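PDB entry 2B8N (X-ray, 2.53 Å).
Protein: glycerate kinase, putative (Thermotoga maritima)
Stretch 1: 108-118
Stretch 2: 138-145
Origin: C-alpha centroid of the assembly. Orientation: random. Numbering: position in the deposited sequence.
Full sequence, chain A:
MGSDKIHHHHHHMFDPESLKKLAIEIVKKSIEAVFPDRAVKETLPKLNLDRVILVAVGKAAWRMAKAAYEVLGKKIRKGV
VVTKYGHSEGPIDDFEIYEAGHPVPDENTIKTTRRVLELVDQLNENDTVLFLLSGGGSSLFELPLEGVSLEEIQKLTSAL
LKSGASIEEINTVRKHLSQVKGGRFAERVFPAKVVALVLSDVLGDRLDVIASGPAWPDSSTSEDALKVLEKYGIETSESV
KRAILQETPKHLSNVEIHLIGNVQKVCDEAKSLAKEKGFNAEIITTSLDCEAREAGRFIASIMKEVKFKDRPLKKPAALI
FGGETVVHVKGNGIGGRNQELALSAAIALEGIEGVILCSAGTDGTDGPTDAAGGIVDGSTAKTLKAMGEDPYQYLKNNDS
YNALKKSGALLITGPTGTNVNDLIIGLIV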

# COMPACT_ATOMS: atom_id res chain seq x y z
N ASN A 108 8.82 4.01 21.33
CA ASN A 108 7.39 4.35 21.27
C ASN A 108 6.53 3.21 20.69
O ASN A 108 5.38 2.99 21.12
CB ASN A 108 7.20 5.64 20.48
CG ASN A 108 7.69 6.84 21.24
OD1 ASN A 108 7.77 6.82 22.46
ND2 ASN A 108 8.02 7.91 20.52
N THR A 109 7.08 2.46 19.74
CA THR A 109 6.40 1.26 19.23
C THR A 109 6.14 0.25 20.37
O THR A 109 5.02 -0.19 20.56
CB THR A 109 7.20 0.57 18.10
OG1 THR A 109 7.51 1.54 17.08
CG2 THR A 109 6.39 -0.56 17.48
N ILE A 110 7.18 -0.08 21.11
CA ILE A 110 7.09 -0.95 22.30
C ILE A 110 6.07 -0.46 23.33
O ILE A 110 5.22 -1.24 23.80
CB ILE A 110 8.47 -1.08 22.99
CG1 ILE A 110 9.41 -1.88 22.10
CG2 ILE A 110 8.35 -1.76 24.34
CD1 ILE A 110 10.85 -1.75 22.50
N LYS A 111 6.18 0.81 23.69
CA LYS A 111 5.27 1.39 24.65
C LYS A 111 3.80 1.25 24.17
O LYS A 111 2.91 0.75 24.90
CB LYS A 111 5.63 2.86 24.89
CG LYS A 111 6.74 3.07 25.95
CD LYS A 111 7.61 4.30 25.66
CE LYS A 111 8.37 4.79 26.86
NZ LYS A 111 7.83 6.09 27.35
N THR A 112 3.54 1.69 22.94
CA THR A 112 2.16 1.76 22.46
C THR A 112 1.56 0.38 22.22
O THR A 112 0.38 0.17 22.48
CB THR A 112 2.01 2.64 21.22
OG1 THR A 112 2.85 2.15 20.17
CG2 THR A 112 2.36 4.09 21.58
N THR A 113 2.37 -0.54 21.70
CA THR A 113 1.94 -1.92 21.49
C THR A 113 1.63 -2.60 22.82
O THR A 113 0.62 -3.28 22.96
CB THR A 113 3.04 -2.73 20.75
OG1 THR A 113 3.25 -2.18 19.44
CG2 THR A 113 2.64 -4.20 20.60
N ARG A 114 2.50 -2.41 23.80
CA ARG A 114 2.24 -2.91 25.13
C ARG A 114 0.88 -2.40 25.64
O ARG A 114 0.12 -3.16 26.25
CB ARG A 114 3.40 -2.55 26.05
CG ARG A 114 3.19 -2.78 27.51
CD ARG A 114 4.51 -2.53 28.24
NE ARG A 114 5.46 -3.61 27.95
CZ ARG A 114 6.77 -3.48 27.71
NH1 ARG A 114 7.36 -2.29 27.71
NH2 ARG A 114 7.49 -4.58 27.48
N ARG A 115 0.56 -1.14 25.38
CA ARG A 115 -0.73 -0.56 25.80
C ARG A 115 -1.91 -1.19 25.06
O ARG A 115 -2.94 -1.45 25.67
CB ARG A 115 -0.74 0.97 25.60
CG ARG A 115 -2.07 1.67 25.84
CD ARG A 115 -2.65 1.30 27.18
NE ARG A 115 -3.70 2.22 27.62
CZ ARG A 115 -4.40 2.06 28.74
NH1 ARG A 115 -4.15 1.04 29.54
NH2 ARG A 115 -5.34 2.94 29.08
N VAL A 116 -1.75 -1.43 23.76
CA VAL A 116 -2.80 -2.12 22.99
C VAL A 116 -3.14 -3.50 23.60
O VAL A 116 -4.31 -3.91 23.60
CB VAL A 116 -2.40 -2.32 21.50
CG1 VAL A 116 -3.45 -3.16 20.79
CG2 VAL A 116 -2.23 -0.98 20.78
N LEU A 117 -2.12 -4.21 24.09
CA LEU A 117 -2.33 -5.56 24.66
C LEU A 117 -3.00 -5.47 26.03
O LEU A 117 -3.68 -6.42 26.44
CB LEU A 117 -1.01 -6.36 24.73
CG LEU A 117 -0.35 -6.78 23.38
CD1 LEU A 117 0.97 -7.47 23.58
CD2 LEU A 117 -1.23 -7.67 22.52
N GLU A 118 -2.83 -4.34 26.72
CA GLU A 118 -3.56 -4.10 27.97
C GLU A 118 -5.03 -3.89 27.66
O GLU A 118 -5.89 -4.40 28.35
CB GLU A 118 -3.01 -2.89 28.73
CG GLU A 118 -1.57 -3.10 29.15
CD GLU A 118 -1.36 -2.80 30.60
OE1 GLU A 118 -2.09 -3.40 31.44
OE2 GLU A 118 -0.47 -1.97 30.91
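Stretch 2 (138-145) SSLFELPL

Stretch 1 is helical throughout, part of a longer helix. Stretch 2 begins as the end of another helix, residues 138-140, and then opens out. Phe141 is the first residue to leave helical phi/psi, and from there to Leu143 the chain is extended. It crosses the helix face rather than running along its axis: the CA atoms of Leu140 and Thr109 are 5.6 Å apart, those of Phe141 and Thr113 5.8 Å, and those of Leu143 and Ile110 5.1 Å.

Two threonines, one turn apart, face the incoming chain. The backbone of stretch 2 lies close against both side chains. Thr109 CG2 packs 3.1 Å from Ser139 O and 3.6 Å from Leu140 O. Thr113 makes the firm polar link: Glu142 N donates to Thr113 OG1 at 2.9 Å, while Thr113 OG1 itself donates to Thr109 O, also at 2.9 Å. The hydroxyl thus ties the extended chain to the helix backbone.

Leu143 is the main bump, with the largest area covered by the helix. Its CA-to-CB bond points sideways, but the end of the side chain comes nearer. It fits among Ile110, Thr113, Arg114 and Leu117. Leu143 CD1 lies 3.8 Å from Ile110 CG2, and Leu143 CD2 lies 3.7 Å from Leu117 CD1. Thr113 CG2 meets Leu143 CB at 3.7 Å. Arg114 covers the outer side, with NH2 3.3 Å from Leu143 CD1, which sits over one face of the guanidinium.

Phe141 starts away from the helix, yet its ring returns to it. Val116 CG1 touches the ring edge, 4.0 Å from Phe141 CE1. Pro144 adds a looser contact, its CD 4.4 Å from Ile110 CG1.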

# COMPACT_ATOMS: atom_id res chain seq x y z
N SER A 138 4.17 -3.40 10.36
CA SER A 138 5.29 -4.19 10.86
C SER A 138 6.16 -3.35 11.78
O SER A 138 6.66 -3.85 12.78
CB SER A 138 6.13 -4.75 9.74
OG SER A 138 5.33 -5.64 9.00
N SER A 139 6.34 -2.08 11.41
CA SER A 139 7.12 -1.13 12.21
C SER A 139 6.35 -0.55 13.38
O SER A 139 6.92 -0.36 14.45
CB SER A 139 7.59 0.02 11.33
OG SER A 139 8.64 0.73 11.96
N LEU A 140 5.06 -0.26 13.16
CA LEU A 140 4.24 0.50 14.13
C LEU A 140 3.57 -0.39 15.19
O LEU A 140 3.08 0.13 16.19
CB LEU A 140 3.17 1.30 13.40
CG LEU A 140 3.54 2.51 12.54
CD1 LEU A 140 2.38 2.86 11.61
CD2 LEU A 140 3.91 3.72 13.40
N PHE A 141 3.56 -1.70 14.97
CA PHE A 141 2.93 -2.67 15.86
C PHE A 141 3.96 -3.74 16.17
O PHE A 141 4.23 -4.58 15.31
CB PHE A 141 1.72 -3.29 15.15
CG PHE A 141 0.69 -3.88 16.08
CD1 PHE A 141 0.34 -3.25 17.27
CD2 PHE A 141 0.02 -5.03 15.72
CE1 PHE A 141 -0.61 -3.80 18.11
CE2 PHE A 141 -0.95 -5.58 16.54
CZ PHE A 141 -1.26 -4.97 17.73
N GLU A 142 4.55 -3.70 17.36
CA GLU A 142 5.62 -4.65 17.73
C GLU A 142 5.99 -4.57 19.21
O GLU A 142 6.03 -3.50 19.81
CB GLU A 142 6.88 -4.41 16.86
CG GLU A 142 8.01 -5.42 17.05
CD GLU A 142 7.61 -6.85 16.70
OE1 GLU A 142 6.99 -7.54 17.54
OE2 GLU A 142 7.90 -7.29 15.57
N LEU A 143 6.27 -5.74 19.79
CA LEU A 143 6.73 -5.88 21.18
C LEU A 143 7.42 -7.25 21.26
O LEU A 143 6.73 -8.26 21.20
CB LEU A 143 5.54 -5.82 22.13
CG LEU A 143 5.75 -6.12 23.63
CD1 LEU A 143 6.33 -4.92 24.36
CD2 LEU A 143 4.47 -6.56 24.30
N PRO A 144 8.77 -7.29 21.29
CA PRO A 144 9.49 -8.60 21.32
C PRO A 144 9.04 -9.54 22.45
O PRO A 144 8.50 -9.08 23.47
CB PRO A 144 10.96 -8.20 21.55
CG PRO A 144 11.06 -6.76 21.15
CD PRO A 144 9.69 -6.14 21.20
N LEU A 145 9.29 -10.84 22.26
CA LEU A 145 9.08 -11.82 23.34
C LEU A 145 10.07 -11.54 24.48
O LEU A 145 11.20 -11.12 24.22
CB LEU A 145 9.25 -13.25 22.85
CG LEU A 145 8.38 -13.77 21.68
CD1 LEU A 145 9.07 -14.96 21.00
CD2 LEU A 145 7.01 -14.18 22.14